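Local structure of cycloalternan-forming enzyme (Listeria monocytogenes serovar 1/2a, 5F7U) at residues 458-463 with 500-506. The protein belongs to glycoside hydrolase family 31, with a TIM-barrel domain flanked by beta-rich domains and a family 6 carbohydrate-binding module. The protein carries 1 engineered substitution. Numbering follows the deposited sequence.
Sequences VPVLKD and WFGNGIL. With GLC (alpha-D-glucopyranose), chain F.
Val460 lays its CG1 over one face of the Phe501 ring in a CH-pi contact, 4.0 Å from the ring centroid and 29° off the normal. A chi1 of 62° sets that methyl between the backbone N and the carbonyl carbon, and sends CG2 to 3.5 Å from Gly504 C. Val458 adds its CG2 over the ring face, while Lys462 CB comes in at the ring edge, 3.9 Å from Phe501 CE1. Phe501 stands edge-on to Trp500, its CD2 over the centre of the indole, and alpha-D-glucopyranose sets its O3 against the opposite indole face, 3.3 Å from Trp500 CZ3. Trp500 is part of a glycan pocket in which Asn273, Arg586 and Glu663 hydrogen-bond the sugar.

Next to Val460 in the strand, Leu461 forms an antiparallel hydrogen-bonded pair with Ile505: Leu461 N to Ile505 O at 2.8 Å, and Ile505 N back to Leu461 O. A type II turn from Phe501 to Gly504 leads into it. Within the turn, Asn503 ND2 donates to Asp463 O (2.8 Å) from above the carbonyl plane, and a water bridges Asp463 N and Gly502 O. Arg494, salt-bridged to Asp463 OD2, also donates to Asn503 O.

Strand 460-461 follows barrel strand 452-457, whose Trp456 touches both aromatics, and pairs with strand 505-506, which comes after helix 469-481; Leu461 and Ile505 pack on that helix, Pro459 and Leu506 on helix 555-577.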
ATOM      1  N   VAL A 458      -0.472  -2.505 -22.779  1.00 14.42           N
ATOM      2  CA  VAL A 458      -0.585  -3.923 -22.387  1.00 14.63           C
ATOM      3  C   VAL A 458       0.691  -4.676 -22.814  1.00 15.25           C
ATOM      4  O   VAL A 458       1.420  -4.197 -23.696  1.00 15.59           O
ATOM      5  CB  VAL A 458      -1.840  -4.621 -22.971  1.00 14.79           C
ATOM      6  CG1 VAL A 458      -3.090  -4.159 -22.244  1.00 14.80           C
ATOM      7  CG2 VAL A 458      -1.982  -4.363 -24.466  1.00 15.57           C
ATOM      8  N   PRO A 459       0.948  -5.857 -22.216  1.00 15.31           N
ATOM      9  CA  PRO A 459       2.177  -6.614 -22.525  1.00 15.82           C
ATOM     10  C   PRO A 459       1.981  -7.636 -23.654  1.00 16.33           C
ATOM     11  O   PRO A 459       2.839  -8.487 -23.880  1.00 16.89           O
ATOM     12  CB  PRO A 459       2.449  -7.340 -21.198  1.00 15.50           C
ATOM     13  CG  PRO A 459       1.066  -7.608 -20.646  1.00 15.17           C
ATOM     14  CD  PRO A 459       0.251  -6.395 -21.020  1.00 14.92           C
ATOM     15  N   VAL A 460       0.841  -7.554 -24.324  1.00 16.79           N
ATOM     16  CA  VAL A 460       0.394  -8.574 -25.263  1.00 17.59           C
ATOM     17  C   VAL A 460       0.264  -7.926 -26.629  1.00 18.58           C
ATOM     18  O   VAL A 460      -0.125  -6.777 -26.719  1.00 18.37           O
ATOM     19  CB  VAL A 460      -0.945  -9.207 -24.774  1.00 17.58           C
ATOM     20  CG1 VAL A 460      -2.072  -8.171 -24.685  1.00 17.66           C
ATOM     21  CG2 VAL A 460      -1.352 -10.410 -25.617  1.00 17.96           C
ATOM     22  N   LEU A 461       0.633  -8.661 -27.680  1.00 19.48           N
ATOM     23  CA  LEU A 461       0.293  -8.275 -29.039  1.00 21.14           C
ATOM     24  C   LEU A 461      -1.077  -8.868 -29.346  1.00 22.03           C
ATOM     25  O   LEU A 461      -1.252 -10.094 -29.331  1.00 21.23           O
ATOM     26  CB  LEU A 461       1.341  -8.771 -30.033  1.00 22.11           C
ATOM     27  CG  LEU A 461       1.099  -8.381 -31.496  1.00 23.47           C
ATOM     28  CD1 LEU A 461       2.392  -7.851 -32.100  1.00 24.49           C
ATOM     29  CD2 LEU A 461       0.556  -9.547 -32.304  1.00 24.93           C
ATOM     30  N   LYS A 462      -2.038  -7.981 -29.603  1.00 23.48           N
ATOM     31  CA  LYS A 462      -3.428  -8.363 -29.789  1.00 25.17           C
ATOM     32  C   LYS A 462      -3.574  -9.201 -31.046  1.00 26.61           C
ATOM     33  O   LYS A 462      -3.007  -8.866 -32.081  1.00 26.68           O
ATOM     34  CB  LYS A 462      -4.307  -7.113 -29.854  1.00 26.69           C
ATOM     35  CG  LYS A 462      -5.736  -7.395 -30.287  1.00 28.93           C
ATOM     36  CD  LYS A 462      -6.376  -6.158 -30.877  1.00 31.28           C
ATOM     37  CE  LYS A 462      -7.603  -6.541 -31.678  1.00 31.90           C
ATOM     38  NZ  LYS A 462      -8.394  -5.320 -31.974  1.00 33.39           N
ATOM     39  N   ASP A 463      -4.312 -10.308 -30.948  1.00 27.62           N
ATOM     40  CA  ASP A 463      -4.654 -11.084 -32.139  1.00 29.56           C
ATOM     41  C   ASP A 463      -6.055 -11.661 -31.992  1.00 31.09           C
ATOM     42  O   ASP A 463      -6.238 -12.717 -31.387  1.00 31.41           O
ATOM     43  CB  ASP A 463      -3.624 -12.189 -32.421  1.00 30.04           C
ATOM     44  CG  ASP A 463      -3.897 -12.947 -33.724  1.00 31.27           C
ATOM     45  OD1 ASP A 463      -4.897 -12.658 -34.421  1.00 32.10           O
ATOM     46  OD2 ASP A 463      -3.108 -13.856 -34.054  1.00 31.89           O
ATOM     47  N   TRP A 500      -8.929 -12.004 -20.943  1.00 28.21           N
ATOM     48  CA  TRP A 500      -8.702 -10.666 -21.473  1.00 28.38           C
ATOM     49  C   TRP A 500      -7.539 -10.748 -22.456  1.00 27.70           C
ATOM     50  O   TRP A 500      -6.485 -11.300 -22.120  1.00 28.60           O
ATOM     51  CB  TRP A 500      -8.397  -9.706 -20.326  1.00 28.78           C
ATOM     52  CG  TRP A 500      -8.447  -8.247 -20.716  1.00 29.36           C
ATOM     53  CD1 TRP A 500      -9.326  -7.650 -21.583  1.00 29.64           C
ATOM     54  CD2 TRP A 500      -7.585  -7.211 -20.237  1.00 29.04           C
ATOM     55  NE1 TRP A 500      -9.058  -6.299 -21.676  1.00 30.62           N
ATOM     56  CE2 TRP A 500      -7.999  -6.002 -20.857  1.00 29.58           C
ATOM     57  CE3 TRP A 500      -6.511  -7.179 -19.328  1.00 28.95           C
ATOM     58  CZ2 TRP A 500      -7.372  -4.768 -20.599  1.00 29.73           C
ATOM     59  CZ3 TRP A 500      -5.877  -5.956 -19.083  1.00 28.48           C
ATOM     60  CH2 TRP A 500      -6.313  -4.765 -19.720  1.00 29.35           C
ATOM     61  N   PHE A 501      -7.753 -10.255 -23.675  1.00 26.84           N
ATOM     62  CA  PHE A 501      -6.778 -10.386 -24.773  1.00 26.51           C
ATOM     63  C   PHE A 501      -6.454 -11.855 -25.138  1.00 26.12           C
ATOM     64  O   PHE A 501      -5.373 -12.161 -25.648  1.00 25.68           O
ATOM     65  CB  PHE A 501      -5.498  -9.553 -24.522  1.00 26.32           C
ATOM     66  CG  PHE A 501      -5.663  -8.076 -24.774  1.00 26.72           C
ATOM     67  CD1 PHE A 501      -5.513  -7.552 -26.063  1.00 28.31           C
ATOM     68  CD2 PHE A 501      -5.950  -7.202 -23.716  1.00 26.59           C
ATOM     69  CE1 PHE A 501      -5.653  -6.180 -26.297  1.00 28.17           C
ATOM     70  CE2 PHE A 501      -6.097  -5.830 -23.941  1.00 26.89           C
ATOM     71  CZ  PHE A 501      -5.945  -5.321 -25.235  1.00 27.40           C
ATOM     72  N   GLY A 502      -7.426 -12.747 -24.912  1.00 25.44           N
ATOM     73  CA  GLY A 502      -7.371 -14.130 -25.385  1.00 24.84           C
ATOM     74  C   GLY A 502      -6.895 -14.232 -26.824  1.00 24.71           C
ATOM     75  O   GLY A 502      -7.269 -13.405 -27.669  1.00 25.23           O
ATOM     76  N   ASN A 503      -6.052 -15.230 -27.074  1.00 24.01           N
ATOM     77  CA  ASN A 503      -5.378 -15.484 -28.359  1.00 24.38           C
ATOM     78  C   ASN A 503      -4.223 -14.516 -28.680  1.00 23.27           C
ATOM     79  O   ASN A 503      -3.504 -14.714 -29.659  1.00 23.77           O
ATOM     80  CB  ASN A 503      -6.364 -15.578 -29.543  1.00 25.80           C
ATOM     81  CG  ASN A 503      -5.733 -16.191 -30.777  1.00 27.15           C
ATOM     82  OD1 ASN A 503      -5.267 -17.338 -30.756  1.00 28.07           O
ATOM     83  ND2 ASN A 503      -5.692 -15.423 -31.868  1.00 28.17           N
ATOM     84  N   GLY A 504      -4.053 -13.489 -27.855  1.00 21.93           N
ATOM     85  CA  GLY A 504      -2.937 -12.553 -28.025  1.00 21.03           C
ATOM     86  C   GLY A 504      -1.615 -13.203 -27.641  1.00 20.67           C
ATOM     87  O   GLY A 504      -1.582 -14.136 -26.830  1.00 20.26           O
ATOM     88  N   ILE A 505      -0.525 -12.672 -28.184  1.00 19.92           N
ATOM     89  CA  ILE A 505       0.794 -13.216 -27.929  1.00 19.54           C
ATOM     90  C   ILE A 505       1.523 -12.322 -26.923  1.00 18.78           C
ATOM     91  O   ILE A 505       1.761 -11.136 -27.179  1.00 18.52           O
ATOM     92  CB  ILE A 505       1.591 -13.367 -29.255  1.00 20.36           C
ATOM     93  CG1 ILE A 505       0.828 -14.279 -30.232  1.00 21.15           C
ATOM     94  CG2 ILE A 505       2.982 -13.927 -28.993  1.00 20.19           C
ATOM     95  CD1 ILE A 505       1.388 -14.289 -31.646  1.00 22.11           C
ATOM     96  N   LEU A 506       1.871 -12.882 -25.769  1.00 18.02           N
ATOM     97  CA  LEU A 506       2.649 -12.120 -24.787  1.00 17.37           C
ATOM     98  C   LEU A 506       4.076 -11.871 -25.252  1.00 17.56           C
ATOM     99  O   LEU A 506       4.702 -12.750 -25.839  1.00 17.74           O
ATOM    100  CB  LEU A 506       2.717 -12.854 -23.450  1.00 17.23           C
ATOM    101  CG  LEU A 506       1.484 -12.962 -22.575  1.00 17.19           C
ATOM    102  CD1 LEU A 506       1.946 -13.544 -21.241  1.00 16.72           C
ATOM    103  CD2 LEU A 506       0.870 -11.575 -22.346  1.00 17.05           C
TER
HETATM  104  C1  GLC F   1     -12.070  -6.286 -18.225  1.00 38.74           C
HETATM  105  C2  GLC F   1     -10.552  -6.462 -18.097  1.00 36.33           C
HETATM  106  C3  GLC F   1      -9.924  -5.352 -17.242  1.00 33.93           C
HETATM  107  C4  GLC F   1     -10.233  -3.969 -17.830  1.00 32.96           C
HETATM  108  C5  GLC F   1     -11.770  -3.857 -17.961  1.00 36.21           C
HETATM  109  C6  GLC F   1     -12.235  -2.570 -18.627  1.00 36.33           C
HETATM  110  O1  GLC F   1     -12.711  -6.582 -16.977  1.00 43.14           O
HETATM  111  O2  GLC F   1     -10.277  -7.732 -17.506  1.00 35.20           O
HETATM  112  O3  GLC F   1      -8.521  -5.579 -17.131  1.00 33.34           O
HETATM  113  O4  GLC F   1      -9.765  -2.902 -16.970  1.00 27.21           O
HETATM  114  O5  GLC F   1     -12.407  -4.953 -18.656  1.00 38.79           O
HETATM  115  O6  GLC F   1     -12.758  -1.794 -17.552  1.00 36.91           O
HETATM  116  O   HOH W   1      -5.841 -10.720 -28.541  1.00 25.33           O